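Local coordinates for protein alpha-1,4-endofucoidanase (Mariniflexile fucanivorans, PDB 6DLH) that cleaves internal alpha-1,4 linkages of fucoidan as a retaining endo-hydrolase of family GH107, its catalytic domain being followed here by calcium-bound immunoglobulin-like domains, at residues 202-206 with 207-211; 225-228 with 229-232; 128-131 with 132-135. All coordinates share one frame; numbering follows the deposited sequence.

Interaction 1. Residues 202-206 with 207-211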
ATOM      1  N   PHE A 202      -4.889  -1.964  24.370  1.00 54.17           N
ATOM      2  CA  PHE A 202      -5.322  -3.353  24.450  1.00 53.10           C
ATOM      3  C   PHE A 202      -6.539  -3.577  23.550  1.00 53.51           C
ATOM      4  O   PHE A 202      -6.717  -4.674  23.023  1.00 51.20           O
ATOM      5  CB  PHE A 202      -5.608  -3.760  25.898  1.00 51.33           C
ATOM      6  CG  PHE A 202      -4.409  -4.185  26.710  1.00 49.74           C
ATOM      7  CD1 PHE A 202      -3.935  -5.490  26.649  1.00 48.98           C
ATOM      8  CD2 PHE A 202      -3.776  -3.290  27.564  1.00 47.34           C
ATOM      9  CE1 PHE A 202      -2.843  -5.884  27.410  1.00 48.51           C
ATOM     10  CE2 PHE A 202      -2.685  -3.686  28.324  1.00 45.42           C
ATOM     11  CZ  PHE A 202      -2.217  -4.980  28.243  1.00 46.37           C
ATOM     12  N   CYS A 203      -7.366  -2.532  23.385  1.00 55.72           N
ATOM     13  CA  CYS A 203      -8.485  -2.556  22.452  1.00 60.08           C
ATOM     14  C   CYS A 203      -7.970  -2.963  21.071  1.00 62.21           C
ATOM     15  O   CYS A 203      -8.442  -3.944  20.491  1.00 59.55           O
ATOM     16  CB  CYS A 203      -9.161  -1.190  22.348  1.00 64.96           C
ATOM     17  SG  CYS A 203     -10.496  -0.880  23.539  1.00 70.10           S
ATOM     18  N   TYR A 204      -6.971  -2.211  20.585  1.00 58.59           N
ATOM     19  CA  TYR A 204      -6.418  -2.363  19.248  1.00 55.54           C
ATOM     20  C   TYR A 204      -5.889  -3.780  19.038  1.00 53.62           C
ATOM     21  O   TYR A 204      -6.183  -4.407  18.021  1.00 54.29           O
ATOM     22  CB  TYR A 204      -5.352  -1.300  18.970  1.00 58.82           C
ATOM     23  CG  TYR A 204      -4.880  -1.274  17.538  1.00 61.96           C
ATOM     24  CD1 TYR A 204      -5.544  -0.520  16.580  1.00 61.03           C
ATOM     25  CD2 TYR A 204      -3.787  -2.026  17.131  1.00 61.00           C
ATOM     26  CE1 TYR A 204      -5.122  -0.498  15.261  1.00 58.64           C
ATOM     27  CE2 TYR A 204      -3.356  -2.018  15.814  1.00 58.75           C
ATOM     28  CZ  TYR A 204      -4.026  -1.252  14.877  1.00 57.59           C
ATOM     29  OH  TYR A 204      -3.610  -1.242  13.578  1.00 56.16           O
ATOM     30  N   ALA A 205      -5.120  -4.284  20.005  1.00 50.76           N
ATOM     31  CA  ALA A 205      -4.538  -5.611  19.881  1.00 51.09           C
ATOM     32  C   ALA A 205      -5.627  -6.669  19.706  1.00 54.25           C
ATOM     33  O   ALA A 205      -5.477  -7.576  18.887  1.00 53.63           O
ATOM     34  CB  ALA A 205      -3.645  -5.910  21.058  1.00 50.15           C
ATOM     35  N   GLU A 206      -6.723  -6.541  20.468  1.00 55.01           N
ATOM     36  CA  GLU A 206      -7.717  -7.604  20.557  1.00 56.04           C
ATOM     37  C   GLU A 206      -8.723  -7.515  19.410  1.00 51.45           C
ATOM     38  O   GLU A 206      -9.062  -8.538  18.825  1.00 48.57           O
ATOM     39  CB  GLU A 206      -8.389  -7.626  21.936  1.00 59.23           C
ATOM     40  CG  GLU A 206      -9.468  -8.692  22.090  1.00 57.53           C
ATOM     41  CD  GLU A 206      -8.994 -10.132  22.228  1.00 62.36           C
ATOM     42  OE1 GLU A 206      -7.858 -10.344  22.701  1.00 62.12           O
ATOM     43  OE2 GLU A 206      -9.767 -11.045  21.865  1.00 63.20           O
ATOM     44  N   PHE A 207      -9.187  -6.301  19.090  1.00 53.78           N
ATOM     45  CA  PHE A 207     -10.310  -6.140  18.176  1.00 60.07           C
ATOM     46  C   PHE A 207      -9.865  -5.756  16.763  1.00 62.00           C
ATOM     47  O   PHE A 207     -10.482  -6.186  15.786  1.00 56.42           O
ATOM     48  CB  PHE A 207     -11.373  -5.210  18.766  1.00 65.22           C
ATOM     49  CG  PHE A 207     -12.149  -5.833  19.899  1.00 74.80           C
ATOM     50  CD1 PHE A 207     -12.234  -5.208  21.134  1.00 78.48           C
ATOM     51  CD2 PHE A 207     -12.769  -7.067  19.741  1.00 77.35           C
ATOM     52  CE1 PHE A 207     -12.937  -5.797  22.177  1.00 82.89           C
ATOM     53  CE2 PHE A 207     -13.471  -7.656  20.783  1.00 78.96           C
ATOM     54  CZ  PHE A 207     -13.552  -7.018  22.000  1.00 81.64           C
ATOM     55  N   ILE A 208      -8.808  -4.940  16.662  1.00 58.99           N
ATOM     56  CA  ILE A 208      -8.319  -4.512  15.362  1.00 57.27           C
ATOM     57  C   ILE A 208      -7.208  -5.446  14.890  1.00 55.12           C
ATOM     58  O   ILE A 208      -7.354  -6.092  13.854  1.00 58.69           O
ATOM     59  CB  ILE A 208      -7.899  -3.027  15.363  1.00 59.55           C
ATOM     60  CG1 ILE A 208      -8.974  -2.119  15.973  1.00 58.78           C
ATOM     61  CG2 ILE A 208      -7.506  -2.578  13.961  1.00 57.87           C
ATOM     62  CD1 ILE A 208     -10.260  -2.031  15.174  1.00 57.50           C
ATOM     63  N   LEU A 209      -6.117  -5.535  15.663  1.00 52.94           N
ATOM     64  CA  LEU A 209      -4.902  -6.200  15.216  1.00 49.54           C
ATOM     65  C   LEU A 209      -5.126  -7.696  15.010  1.00 50.21           C
ATOM     66  O   LEU A 209      -4.614  -8.262  14.045  1.00 53.65           O
ATOM     67  CB  LEU A 209      -3.763  -5.929  16.207  1.00 50.74           C
ATOM     68  CG  LEU A 209      -2.413  -6.572  15.875  1.00 51.06           C
ATOM     69  CD1 LEU A 209      -1.867  -6.066  14.545  1.00 49.72           C
ATOM     70  CD2 LEU A 209      -1.405  -6.311  16.984  1.00 49.81           C
ATOM     71  N   LYS A 210      -5.892  -8.334  15.906  1.00 50.21           N
ATOM     72  CA  LYS A 210      -6.026  -9.784  15.870  1.00 49.36           C
ATOM     73  C   LYS A 210      -6.869 -10.219  14.671  1.00 45.67           C
ATOM     74  O   LYS A 210      -6.666 -11.309  14.141  1.00 45.10           O
ATOM     75  CB  LYS A 210      -6.589 -10.349  17.180  1.00 53.16           C
ATOM     76  CG  LYS A 210      -6.659 -11.872  17.242  1.00 55.13           C
ATOM     77  CD  LYS A 210      -6.782 -12.456  18.635  1.00 58.18           C
ATOM     78  CE  LYS A 210      -8.201 -12.818  19.020  1.00 60.56           C
ATOM     79  NZ  LYS A 210      -8.223 -13.861  20.074  1.00 62.87           N
ATOM     80  N   GLU A 211      -7.809  -9.361  14.254  1.00 44.07           N
ATOM     81  CA  GLU A 211      -8.730  -9.681  13.172  1.00 46.82           C
ATOM     82  C   GLU A 211      -7.941  -9.762  11.866  1.00 47.02           C
ATOM     83  O   GLU A 211      -8.097 -10.704  11.085  1.00 49.36           O
ATOM     84  CB  GLU A 211      -9.843  -8.633  13.087  1.00 44.83           C
TER

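Interaction 2. Residues 225-228 with 229-232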
ATOM      1  N   PHE A 225       6.734  -3.268  14.818  1.00 30.03           N
ATOM      2  CA  PHE A 225       5.939  -2.249  15.488  1.00 30.17           C
ATOM      3  C   PHE A 225       6.816  -1.060  15.859  1.00 30.68           C
ATOM      4  O   PHE A 225       7.679  -1.162  16.726  1.00 33.90           O
ATOM      5  CB  PHE A 225       5.254  -2.830  16.732  1.00 31.17           C
ATOM      6  CG  PHE A 225       4.232  -3.897  16.430  1.00 31.08           C
ATOM      7  CD1 PHE A 225       2.946  -3.554  16.031  1.00 30.92           C
ATOM      8  CD2 PHE A 225       4.557  -5.242  16.532  1.00 30.54           C
ATOM      9  CE1 PHE A 225       2.007  -4.535  15.736  1.00 31.60           C
ATOM     10  CE2 PHE A 225       3.621  -6.222  16.231  1.00 30.58           C
ATOM     11  CZ  PHE A 225       2.349  -5.866  15.836  1.00 31.09           C
ATOM     12  N   ASP A 226       6.549   0.076  15.212  1.00 31.45           N
ATOM     13  CA  ASP A 226       7.310   1.298  15.385  1.00 33.74           C
ATOM     14  C   ASP A 226       6.769   2.065  16.590  1.00 36.70           C
ATOM     15  O   ASP A 226       5.643   1.822  17.021  1.00 36.58           O
ATOM     16  CB  ASP A 226       7.208   2.147  14.116  1.00 33.49           C
ATOM     17  CG  ASP A 226       8.311   3.175  13.933  1.00 34.30           C
ATOM     18  OD1 ASP A 226       9.251   3.188  14.754  1.00 32.53           O
ATOM     19  OD2 ASP A 226       8.221   3.950  12.954  1.00 35.01           O
ATOM     20  N   SER A 227       7.585   2.989  17.122  1.00 34.53           N
ATOM     21  CA  SER A 227       7.178   3.919  18.165  1.00 36.34           C
ATOM     22  C   SER A 227       6.695   3.180  19.412  1.00 35.72           C
ATOM     23  O   SER A 227       5.893   3.718  20.170  1.00 37.18           O
ATOM     24  CB  SER A 227       6.125   4.872  17.658  1.00 36.43           C
ATOM     25  OG  SER A 227       6.654   5.704  16.641  1.00 41.34           O
ATOM     26  N   ALA A 228       7.215   1.963  19.614  1.00 36.42           N
ATOM     27  CA  ALA A 228       6.765   1.040  20.644  1.00 37.34           C
ATOM     28  C   ALA A 228       7.140   1.536  22.042  1.00 39.92           C
ATOM     29  O   ALA A 228       6.314   1.494  22.944  1.00 43.18           O
ATOM     30  CB  ALA A 228       7.303  -0.343  20.362  1.00 35.47           C
ATOM     31  N   ASP A 229       8.373   2.018  22.228  1.00 39.08           N
ATOM     32  CA  ASP A 229       8.765   2.511  23.540  1.00 40.97           C
ATOM     33  C   ASP A 229       8.088   3.850  23.831  1.00 42.68           C
ATOM     34  O   ASP A 229       7.831   4.163  24.991  1.00 45.84           O
ATOM     35  CB  ASP A 229      10.283   2.533  23.753  1.00 38.85           C
ATOM     36  CG  ASP A 229      11.045   3.427  22.791  1.00 40.23           C
ATOM     37  OD1 ASP A 229      10.417   3.978  21.867  1.00 39.97           O
ATOM     38  OD2 ASP A 229      12.271   3.564  22.974  1.00 42.83           O
ATOM     39  N   ASN A 230       7.802   4.631  22.779  1.00 41.62           N
ATOM     40  CA  ASN A 230       7.151   5.924  22.938  1.00 40.45           C
ATOM     41  C   ASN A 230       5.812   5.762  23.662  1.00 42.70           C
ATOM     42  O   ASN A 230       5.483   6.565  24.534  1.00 41.91           O
ATOM     43  CB  ASN A 230       6.916   6.642  21.606  1.00 40.35           C
ATOM     44  CG  ASN A 230       8.178   6.927  20.818  1.00 39.93           C
ATOM     45  OD1 ASN A 230       8.823   6.017  20.302  1.00 38.17           O
ATOM     46  ND2 ASN A 230       8.516   8.198  20.682  1.00 39.76           N
ATOM     47  N   VAL A 231       5.038   4.732  23.289  1.00 45.01           N
ATOM     48  CA  VAL A 231       3.661   4.618  23.749  1.00 46.03           C
ATOM     49  C   VAL A 231       3.515   3.509  24.791  1.00 47.27           C
ATOM     50  O   VAL A 231       2.787   3.679  25.767  1.00 51.14           O
ATOM     51  CB  VAL A 231       2.646   4.473  22.594  1.00 47.30           C
ATOM     52  CG1 VAL A 231       2.887   3.226  21.752  1.00 47.37           C
ATOM     53  CG2 VAL A 231       1.211   4.508  23.100  1.00 44.04           C
ATOM     54  N   MET A 232       4.201   2.382  24.589  1.00 45.13           N
ATOM     55  CA  MET A 232       4.053   1.254  25.496  1.00 46.77           C
ATOM     56  C   MET A 232       4.856   1.455  26.779  1.00 49.59           C
ATOM     57  O   MET A 232       4.424   1.014  27.842  1.00 49.56           O
ATOM     58  CB  MET A 232       4.450  -0.063  24.828  1.00 45.83           C
ATOM     59  CG  MET A 232       3.374  -0.544  23.905  1.00 45.68           C
ATOM     60  SD  MET A 232       3.975  -1.421  22.470  1.00 47.65           S
ATOM     61  CE  MET A 232       4.076  -3.097  23.077  1.00 42.40           C
TER

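Interaction 3. Residues 128-131 with 132-135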
ATOM      1  N   ASP A 128      -9.712  -4.538  -0.823  1.00 42.61           N
ATOM      2  CA  ASP A 128      -8.671  -4.868   0.140  1.00 41.22           C
ATOM      3  C   ASP A 128      -7.303  -4.803  -0.549  1.00 38.11           C
ATOM      4  O   ASP A 128      -6.805  -5.819  -1.034  1.00 37.90           O
ATOM      5  CB  ASP A 128      -8.900  -6.240   0.784  1.00 38.01           C
ATOM      6  CG  ASP A 128      -7.909  -6.536   1.898  1.00 39.42           C
ATOM      7  OD1 ASP A 128      -7.018  -5.687   2.135  1.00 40.22           O
ATOM      8  OD2 ASP A 128      -8.030  -7.603   2.529  1.00 37.34           O
ATOM      9  N   PRO A 129      -6.646  -3.621  -0.610  1.00 36.56           N
ATOM     10  CA  PRO A 129      -5.334  -3.494  -1.257  1.00 35.44           C
ATOM     11  C   PRO A 129      -4.242  -4.384  -0.663  1.00 36.68           C
ATOM     12  O   PRO A 129      -3.442  -4.961  -1.395  1.00 37.82           O
ATOM     13  CB  PRO A 129      -4.972  -2.015  -1.079  1.00 35.19           C
ATOM     14  CG  PRO A 129      -6.296  -1.328  -0.821  1.00 36.62           C
ATOM     15  CD  PRO A 129      -7.137  -2.342  -0.077  1.00 35.15           C
ATOM     16  N   LEU A 130      -4.233  -4.526   0.665  1.00 36.28           N
ATOM     17  CA  LEU A 130      -3.208  -5.307   1.339  1.00 37.21           C
ATOM     18  C   LEU A 130      -3.245  -6.763   0.881  1.00 39.12           C
ATOM     19  O   LEU A 130      -2.194  -7.337   0.594  1.00 43.68           O
ATOM     20  CB  LEU A 130      -3.379  -5.182   2.857  1.00 38.26           C
ATOM     21  CG  LEU A 130      -2.286  -5.835   3.702  1.00 38.88           C
ATOM     22  CD1 LEU A 130      -0.907  -5.307   3.329  1.00 37.48           C
ATOM     23  CD2 LEU A 130      -2.553  -5.626   5.185  1.00 38.77           C
ATOM     24  N   LEU A 131      -4.444  -7.358   0.812  1.00 37.52           N
ATOM     25  CA  LEU A 131      -4.570  -8.746   0.392  1.00 36.18           C
ATOM     26  C   LEU A 131      -4.024  -8.907  -1.024  1.00 35.20           C
ATOM     27  O   LEU A 131      -3.420  -9.931  -1.353  1.00 37.01           O
ATOM     28  CB  LEU A 131      -6.036  -9.192   0.455  1.00 38.63           C
ATOM     29  CG  LEU A 131      -6.310 -10.632   0.012  1.00 39.72           C
ATOM     30  CD1 LEU A 131      -5.517 -11.633   0.840  1.00 39.38           C
ATOM     31  CD2 LEU A 131      -7.799 -10.958   0.066  1.00 40.13           C
ATOM     32  N   SER A 132      -4.264  -7.887  -1.854  1.00 31.85           N
ATOM     33  CA  SER A 132      -3.731  -7.866  -3.205  1.00 32.67           C
ATOM     34  C   SER A 132      -2.202  -7.989  -3.164  1.00 31.73           C
ATOM     35  O   SER A 132      -1.629  -8.920  -3.744  1.00 29.27           O
ATOM     36  CB  SER A 132      -4.195  -6.627  -3.926  1.00 31.51           C
ATOM     37  OG  SER A 132      -3.756  -6.639  -5.272  1.00 35.72           O
ATOM     38  N   TRP A 133      -1.563  -7.062  -2.434  1.00 30.26           N
ATOM     39  CA  TRP A 133      -0.112  -6.986  -2.340  1.00 28.77           C
ATOM     40  C   TRP A 133       0.443  -8.285  -1.760  1.00 30.91           C
ATOM     41  O   TRP A 133       1.422  -8.835  -2.276  1.00 31.67           O
ATOM     42  CB  TRP A 133       0.323  -5.775  -1.507  1.00 28.43           C
ATOM     43  CG  TRP A 133      -0.376  -4.482  -1.806  1.00 26.09           C
ATOM     44  CD1 TRP A 133      -0.963  -4.099  -2.978  1.00 26.87           C
ATOM     45  CD2 TRP A 133      -0.514  -3.363  -0.911  1.00 25.75           C
ATOM     46  NE1 TRP A 133      -1.481  -2.835  -2.863  1.00 25.84           N
ATOM     47  CE2 TRP A 133      -1.222  -2.359  -1.604  1.00 25.13           C
ATOM     48  CE3 TRP A 133      -0.118  -3.116   0.410  1.00 25.58           C
ATOM     49  CZ2 TRP A 133      -1.532  -1.131  -1.021  1.00 24.26           C
ATOM     50  CZ3 TRP A 133      -0.432  -1.907   0.989  1.00 24.52           C
ATOM     51  CH2 TRP A 133      -1.135  -0.930   0.283  1.00 24.06           C
ATOM     52  N   LEU A 134      -0.218  -8.793  -0.711  1.00 31.22           N
ATOM     53  CA  LEU A 134       0.221 -10.003  -0.030  1.00 29.86           C
ATOM     54  C   LEU A 134       0.275 -11.182  -1.005  1.00 29.68           C
ATOM     55  O   LEU A 134       1.232 -11.956  -0.986  1.00 30.00           O
ATOM     56  CB  LEU A 134      -0.719 -10.295   1.150  1.00 29.62           C
ATOM     57  CG  LEU A 134      -0.586  -9.401   2.389  1.00 29.04           C
ATOM     58  CD1 LEU A 134      -1.691  -9.720   3.392  1.00 27.88           C
ATOM     59  CD2 LEU A 134       0.782  -9.555   3.052  1.00 26.46           C
ATOM     60  N   LYS A 135      -0.747 -11.311  -1.862  1.00 30.21           N
ATOM     61  CA  LYS A 135      -0.851 -12.447  -2.773  1.00 31.92           C
ATOM     62  C   LYS A 135       0.112 -12.289  -3.948  1.00 29.02           C
ATOM     63  O   LYS A 135       0.711 -13.264  -4.392  1.00 30.72           O
ATOM     64  CB  LYS A 135      -2.298 -12.680  -3.231  1.00 35.35           C
ATOM     65  CG  LYS A 135      -3.199 -13.331  -2.187  1.00 40.91           C
ATOM     66  CD  LYS A 135      -4.670 -13.360  -2.556  1.00 45.38           C
ATOM     67  CE  LYS A 135      -5.040 -14.584  -3.367  1.00 48.21           C
ATOM     68  NZ  LYS A 135      -6.505 -14.811  -3.371  1.00 51.19           N
TER

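Interaction 1. Residues 202-206 with 207-211
Tyr204 and Leu209 meet across a pi-type turn, a local widening of helix 198-216 in the catalytic domain. Backbone bonds define it: Leu209 N donates to Tyr204 O, five residues back, at 2.6 Å and almost straight (177°), whereas Ile208 N reaches the same oxygen only weakly. Lys210 N repeats the five-residue step to Ala205 O, again weakly, while Phe207 N keeps an ordinary alpha-helical bond of 2.8 Å to Cys203 O.

Apolar contacts gather at the Tyr204 ring. With CG anti to the backbone N (chi1 -172°), the ring lies beside the following turn. Ile208 CB sits over one face, 4.0 Å from the Tyr204 ring centroid in a CH-pi contact, and Ile208 CG2 touches Tyr204 CE1 at 3.4 Å. Leu209 CB approaches Tyr204 CE2 at 4.0 Å. The Tyr204 hydroxyl is hydrogen-bonded to His95 NE2, which tethers the far end of the ring, and Trp172 and Ile101 from two other helices pack on Ile208.

On the partly exposed flank Glu206 and Lys210 run side by side, and Glu206 OE2 stands 3.7 Å from Lys210 NZ, a long salt bridge. The aliphatic part of Glu206 serves its neighbour instead: Glu206 CG lies over the centre of the Phe207 ring, 4.2 Å from its centroid and 5° off the ring normal.

Interaction 2. Residues 225-228 with 229-232
At the strand-to-helix turn that ends strand 222-226 of the parallel catalytic sheet, Ala228 and Met232 join the first turn of helix 228-233. Met232 N donates to Ala228 O at 2.8 Å, an ordinary alpha-helical bond. Val231 N divides itself between Ser227 O and Ala228 O, both bonds weak, as the turn widens to pi type. Ser227 holds the N-cap position, but its hydroxyl makes no capping bond; OG is engaged instead by Arg156 NH1 and Asn149 ND2.

The side chains fold back on these carbonyls. Met232 CB rests 3.1 Å from Ala228 O, and its bent chain brings SD to 4.1 Å from Ala228 CB. Val231 CG1 lies between its own backbone N and carbonyl carbon (chi1 61°), placing this methyl 3.4 Å from Ser227 O. Asn230 CB is likewise 3.4 Å from Ser227 O, with its CG 4.1 Å from Ser227 CA. An alanine in place of Asn230 keeps CB but removes the amide, which would probably open a gap beside the Ser227 backbone and lose the contact with Tyr151.

Asp229 OD2 is hydrogen-bonded to Ser272 OG, tying the helix start to the segment after strand 266-269. Inside, Ala228 and Met232 pack on Phe269 of that strand, Met232 also meets Ile250 of helix 249-259, and Val231 and Met232 both lean on Met201 of helix 198-216.

Interaction 3. Residues 128-131 with 132-135
Trp133 lays its indole against Pro129 and Leu130 in the first turn of helix 129-139. Trp133 CB is 3.6 Å from Leu130 O; CG then stands beside the backbone N, anti to the carbonyl carbon (chi1 -45°), which turns the ring back along the preceding residues, toward Pro129. CG, CD1 and NE1 all pass close to Pro129 O, which stands over one indole face, 3.0 Å above its plane and offset toward the rim. The angle is too poor for NE1 to bond to this oxygen; NE1 donates to Ile63 O instead, while Pro129 O takes the backbone N-H of Trp133. Further out, Trp133 CZ2 meets Pro129 CB at 3.6 Å, and on the other flank of the six-membered ring Trp133 CE3 touches Leu130 CD1 at 3.7 Å. Between them Leu130 CA sits over the face, 4.3 Å from the centroid of the Trp133 six-membered ring, a CH-pi contact.

Regular alpha-helical bonds continue the turn: Leu134 N reaches Leu130 O at 2.8 Å, and Leu134 CD1 lies 3.9 Å from Leu130 CG. Asp128 is the N-cap, its OD1 accepting weakly from Leu131 N at 3.3 Å, while its OD2 is hydrogen-bonded to Tyr216 OH.

The helix belongs to the beta-alpha-beta crossover from strand 80-84 to strand 143-149. Leu130, Trp133 and Leu134 press on Leu83 of the first, Leu134 reaches Thr144 and Ile146 of the second, and Tyr216 of helix 198-216 packs against Leu130, Leu131 and Leu134.

How the interactions relate
All three contacts lie in the catalytic domain, on or beside its parallel sheet, and follow the chain in the order 3, 1, 2. Interaction 3 lies on helix 129-139, before strand 143-149; interaction 1 on helix 198-216, before strand 222-226; interaction 2 takes the end of that strand and helix 228-233. Interactions 1 and 2 have centres 16 Å apart and touch, Leu209 CD2 lying 4.0 Å from Phe225 CZ, so helix 198-216 packs directly on the strand that follows it. Interaction 3 stands apart, about 20 Å from interaction 1 and 26 Å from interaction 2 between centres, yet Tyr216 of helix 198-216 links the two helices. Together they trace successive beta-alpha units of the catalytic fold.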